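Local structure of SAM-dependent O-methyltransferase (Leptospira interrogans, 2HNK) at residues 27-31 / 71-77; 79-84 / 110-114. The protein probably transfers the methyl group of S-adenosylmethionine to an oxygen atom of its substrate. All coordinates share one frame; numbering follows the deposited sequence.

Contact 1: residues 27-31 / 71-77; sequences FLKLR and TGYSSLC. With SAH (S-adenosyl-L-homocysteine), chain O.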
# COMPACT_ATOMS: atom_id res chain seq x y z
N PHE C 27 18.57 -6.68 -10.73
CA PHE C 27 18.20 -5.89 -9.54
C PHE C 27 19.10 -6.24 -8.35
O PHE C 27 19.59 -5.35 -7.65
CB PHE C 27 16.74 -6.14 -9.14
CG PHE C 27 15.72 -5.48 -10.03
CD1 PHE C 27 15.84 -5.49 -11.43
CD2 PHE C 27 14.58 -4.90 -9.47
CE1 PHE C 27 14.87 -4.90 -12.23
CE2 PHE C 27 13.60 -4.31 -10.27
CZ PHE C 27 13.74 -4.31 -11.65
N LEU C 28 19.30 -7.54 -8.13
CA LEU C 28 20.20 -8.03 -7.08
C LEU C 28 21.62 -7.52 -7.31
O LEU C 28 22.28 -7.06 -6.38
CB LEU C 28 20.20 -9.56 -7.06
CG LEU C 28 21.22 -10.29 -6.17
CD1 LEU C 28 21.05 -9.92 -4.71
CD2 LEU C 28 21.13 -11.80 -6.37
N LYS C 29 22.05 -7.59 -8.57
CA LYS C 29 23.35 -7.07 -9.02
C LYS C 29 23.53 -5.62 -8.58
O LYS C 29 24.57 -5.27 -8.02
CB LYS C 29 23.43 -7.22 -10.55
CG LYS C 29 24.77 -6.93 -11.21
CD LYS C 29 24.63 -7.17 -12.72
CE LYS C 29 25.93 -6.95 -13.47
NZ LYS C 29 26.16 -5.52 -13.77
N LEU C 30 22.51 -4.79 -8.83
CA LEU C 30 22.53 -3.38 -8.43
C LEU C 30 22.69 -3.19 -6.92
O LEU C 30 23.45 -2.32 -6.48
CB LEU C 30 21.28 -2.63 -8.94
CG LEU C 30 21.02 -1.20 -8.44
CD1 LEU C 30 22.21 -0.24 -8.64
CD2 LEU C 30 19.76 -0.62 -9.05
N ARG C 31 21.99 -3.99 -6.13
CA ARG C 31 22.07 -3.90 -4.67
C ARG C 31 23.48 -4.21 -4.17
O ARG C 31 24.01 -3.50 -3.32
CB ARG C 31 21.03 -4.80 -4.00
CG ARG C 31 19.59 -4.42 -4.30
CD ARG C 31 18.60 -4.93 -3.25
NE ARG C 31 18.33 -6.36 -3.36
CZ ARG C 31 18.70 -7.28 -2.47
NH1 ARG C 31 19.37 -6.92 -1.38
NH2 ARG C 31 18.41 -8.56 -2.66
N THR C 71 21.46 5.35 -7.04
CA THR C 71 21.92 4.33 -8.00
C THR C 71 20.78 3.61 -8.74
O THR C 71 21.02 2.70 -9.54
CB THR C 71 22.87 3.31 -7.35
OG1 THR C 71 22.26 2.77 -6.17
CG2 THR C 71 24.20 3.97 -6.98
N GLY C 72 19.54 4.00 -8.43
CA GLY C 72 18.39 3.70 -9.27
C GLY C 72 17.44 2.56 -8.95
O GLY C 72 16.57 2.26 -9.77
N TYR C 73 17.56 1.94 -7.77
CA TYR C 73 16.76 0.75 -7.47
C TYR C 73 15.25 1.00 -7.56
O TYR C 73 14.53 0.23 -8.20
CB TYR C 73 17.11 0.09 -6.12
CG TYR C 73 16.53 -1.31 -5.97
CD1 TYR C 73 15.25 -1.51 -5.46
CD2 TYR C 73 17.25 -2.44 -6.36
CE1 TYR C 73 14.71 -2.79 -5.33
CE2 TYR C 73 16.72 -3.73 -6.24
CZ TYR C 73 15.45 -3.89 -5.72
OH TYR C 73 14.92 -5.16 -5.60
N SER C 74 14.79 2.07 -6.92
CA SER C 74 13.37 2.35 -6.87
C SER C 74 12.82 2.71 -8.25
O SER C 74 11.72 2.27 -8.61
CB SER C 74 13.05 3.45 -5.84
OG SER C 74 13.68 4.68 -6.15
N SER C 75 13.59 3.47 -9.02
CA SER C 75 13.20 3.86 -10.39
C SER C 75 13.05 2.62 -11.27
O SER C 75 12.17 2.57 -12.12
CB SER C 75 14.20 4.86 -11.00
OG SER C 75 15.48 4.28 -11.16
N LEU C 76 13.91 1.63 -11.04
CA LEU C 76 13.84 0.32 -11.70
C LEU C 76 12.52 -0.38 -11.37
O LEU C 76 11.90 -0.98 -12.25
CB LEU C 76 15.01 -0.52 -11.23
CG LEU C 76 15.94 -1.33 -12.15
CD1 LEU C 76 16.23 -0.64 -13.49
CD2 LEU C 76 17.24 -1.64 -11.38
N CYS C 77 12.08 -0.28 -10.12
CA CYS C 77 10.80 -0.85 -9.69
C CYS C 77 9.61 -0.13 -10.30
O CYS C 77 8.69 -0.77 -10.79
CB CYS C 77 10.69 -0.88 -8.16
SG CYS C 77 11.96 -1.87 -7.41
N SAH O . 15.53 6.31 -4.52
CA SAH O . 16.94 5.86 -4.30
CB SAH O . 17.48 6.45 -2.99
CG SAH O . 17.59 7.98 -3.00
SD SAH O . 19.00 8.50 -2.00
C SAH O . 17.12 4.33 -4.33
O SAH O . 18.24 3.82 -4.28
OXT SAH O . 16.16 3.57 -4.41
C5' SAH O . 18.75 10.27 -2.30
C4' SAH O . 19.29 10.79 -3.63
O4' SAH O . 18.80 12.10 -3.83
C3' SAH O . 20.80 10.87 -3.67
O3' SAH O . 21.26 10.19 -4.82
C2' SAH O . 21.15 12.34 -3.80
O2' SAH O . 22.18 12.53 -4.75
C1' SAH O . 19.83 12.95 -4.29
N9 SAH O . 19.62 14.35 -3.85
C8 SAH O . 20.10 14.98 -2.72
N7 SAH O . 19.67 16.27 -2.73
C5 SAH O . 18.92 16.46 -3.84
C6 SAH O . 18.24 17.57 -4.35
N6 SAH O . 18.25 18.73 -3.71
N1 SAH O . 17.55 17.46 -5.55
C2 SAH O . 17.53 16.26 -6.23
N3 SAH O . 18.20 15.17 -5.73
C4 SAH O . 18.89 15.27 -4.55

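Contact 2: residues 79-84 / 110-114; sequences ASALPE and LENKI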
# COMPACT_ATOMS: atom_id res chain seq x y z
N ALA C 79 9.69 1.76 -13.04
CA ALA C 79 9.76 1.64 -14.50
C ALA C 79 9.23 0.31 -15.00
O ALA C 79 8.51 0.28 -16.00
CB ALA C 79 11.18 1.90 -15.02
N SER C 80 9.56 -0.78 -14.31
CA SER C 80 9.03 -2.10 -14.68
C SER C 80 7.57 -2.31 -14.30
O SER C 80 6.89 -3.14 -14.91
CB SER C 80 9.90 -3.25 -14.17
OG SER C 80 10.48 -2.95 -12.93
N ALA C 81 7.08 -1.58 -13.30
CA ALA C 81 5.67 -1.68 -12.88
C ALA C 81 4.73 -0.92 -13.81
O ALA C 81 3.59 -1.33 -13.99
CB ALA C 81 5.48 -1.22 -11.45
N LEU C 82 5.20 0.20 -14.36
CA LEU C 82 4.42 1.02 -15.29
C LEU C 82 3.92 0.21 -16.48
O LEU C 82 4.58 -0.75 -16.89
CB LEU C 82 5.23 2.22 -15.78
CG LEU C 82 5.41 3.41 -14.82
CD1 LEU C 82 6.59 4.26 -15.25
CD2 LEU C 82 4.16 4.25 -14.70
N PRO C 83 2.76 0.60 -17.05
CA PRO C 83 2.31 -0.07 -18.28
C PRO C 83 3.22 0.35 -19.44
O PRO C 83 4.01 1.28 -19.27
CB PRO C 83 0.89 0.47 -18.47
CG PRO C 83 0.89 1.79 -17.78
CD PRO C 83 1.81 1.64 -16.61
N GLU C 84 3.12 -0.30 -20.59
CA GLU C 84 4.07 -0.01 -21.68
C GLU C 84 4.01 1.43 -22.17
O GLU C 84 4.97 1.93 -22.76
CB GLU C 84 3.98 -1.03 -22.83
CG GLU C 84 2.69 -1.01 -23.66
CD GLU C 84 2.79 -1.90 -24.91
OE1 GLU C 84 3.88 -2.47 -25.17
OE2 GLU C 84 1.77 -2.02 -25.63
N LEU C 110 14.70 -0.59 -20.06
CA LEU C 110 13.64 0.28 -19.56
C LEU C 110 13.83 1.77 -19.86
O LEU C 110 12.97 2.59 -19.50
CB LEU C 110 13.47 0.09 -18.04
CG LEU C 110 13.00 -1.29 -17.55
CD1 LEU C 110 13.35 -1.49 -16.08
CD2 LEU C 110 11.51 -1.48 -17.80
N GLU C 111 14.93 2.12 -20.51
CA GLU C 111 15.27 3.52 -20.78
C GLU C 111 14.19 4.31 -21.51
O GLU C 111 13.99 5.50 -21.23
CB GLU C 111 16.57 3.62 -21.56
CG GLU C 111 17.80 3.40 -20.71
CD GLU C 111 19.06 3.44 -21.54
OE1 GLU C 111 19.84 4.39 -21.38
OE2 GLU C 111 19.24 2.52 -22.37
N ASN C 112 13.50 3.65 -22.43
CA ASN C 112 12.42 4.29 -23.19
C ASN C 112 11.36 4.91 -22.27
O ASN C 112 10.80 5.96 -22.58
CB ASN C 112 11.82 3.32 -24.21
CG ASN C 112 10.96 2.23 -23.57
OD1 ASN C 112 9.73 2.29 -23.65
ND2 ASN C 112 11.58 1.24 -22.95
N LYS C 113 11.14 4.28 -21.12
CA LYS C 113 10.14 4.71 -20.14
C LYS C 113 10.64 5.79 -19.19
O LYS C 113 9.86 6.37 -18.46
CB LYS C 113 9.68 3.50 -19.31
CG LYS C 113 8.70 2.57 -20.02
CD LYS C 113 8.65 1.21 -19.34
CE LYS C 113 7.22 0.73 -19.18
NZ LYS C 113 7.15 -0.61 -18.54
N ILE C 114 11.95 6.05 -19.20
CA ILE C 114 12.59 6.86 -18.16
C ILE C 114 13.15 8.18 -18.67
O ILE C 114 13.83 8.21 -19.71
CB ILE C 114 13.71 6.06 -17.44
CG1 ILE C 114 13.16 4.75 -16.87
CG2 ILE C 114 14.36 6.89 -16.35
CD1 ILE C 114 14.21 3.79 -16.41

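Contact 1: residues 27-31 / 71-77
Phe27 and Leu30 of helix 25-35 pack against Tyr73 and Leu76 in a buried, largely apolar contact between two nearly antiparallel helical segments (166°), in which the second helix follows the first strand of the Rossmann-like methyltransferase fold. The two aromatic rings form an offset edge-to-face pair, Phe27 turning its edge to the face of Tyr73, with centroids 5.6 Å apart and planes at 80°. Leu76 covers one face of the Phe27 ring in a CH-pi contact, its CG 4.0 Å from the centroid, while Cys77 SG approaches the same ring obliquely. Leu30 meets Leu76 tip to tip, CD2 to CD2 at 3.6 Å, and its CD1 lies against the carbonyl oxygen of Thr71. Tyr73 swings its ring over to helix 25-35 through a chi1 of -166°, which sets CG opposite the backbone N, and there Arg31 CG packs 3.5 Å from Tyr73 CE2. Glu23 receives both polar ends, hydrogen-bonding Tyr73 OH and forming a salt bridge with Arg31. The helix start that carries this packing also binds S-adenosyl-L-homocysteine: Ser74 N donates to the carboxylate OXT at 3.2 Å, and Ser74 OG, also hydrogen-bonded to Glu66, accepts from the ligand amino N at 3.0 Å.

Contact 2: residues 79-84 / 110-114
Lys113 leaves the backbone with CG anti to its carbonyl carbon (chi1 -77°), and a bend at chi3 (135°) brings NZ to the C-terminal end of helix 73-81, where it hydrogen-bonds Ala79 O and Leu82 O. The lysine side chain bridges a carbonyl of the last helical turn and the one just after the helix, in a Rossmann-like fold, reaching from the short 3-10 turn that precedes strand 114-118. The two bonds differ in geometry: NZ lies 3.0 Å from Ala79 O, nearly along the C=O axis, but stands above the carbonyl plane of Leu82, 3.1 Å from its oxygen. A positive ammonium would probably be favoured here by the negative end of the helix dipole. The aliphatic part of the lysine takes part too, with CE 3.3 Å from Pro83 O.

Beside this polar grip is a small apolar patch. Ala79 CB rests against Ile114 CD1 at 3.8 Å and, more loosely, against Leu110 CD1, while Leu110 CD2 lies near the Ala79 carbonyl. Ile88 of the neighbouring strand 87-92 touches both Leu82 and Ile114 and so continues the patch toward the sheet. Within the turn itself, Lys113 N donates to Leu110 O at 3.0 Å, and Ile114 N to Glu111 O at 2.9 Å.

Both contacts use helix 73-81, contact 1 its start and contact 2 its end, with centres about 13 Å apart. They come in series along the chain: 27-31 and 71-77 are joined before 79-84 meets 110-114. Contact 1 brings helix 25-35, which precedes the first strand of the sheet, onto the Rossmann-like core, whereas contact 2 ties the same core helix to the turn entering strand 114-118, an outermost strand in this chain. The two also touch directly, Phe27 CZ lying 3.8 Å from Ser80 OG. The start of the helix holds S-adenosyl-L-homocysteine through Ser74, whereas at its other end the side chain of Ala79 lies about 12 Å from the ligand, so one helix links the ligand site to the edge of the sheet.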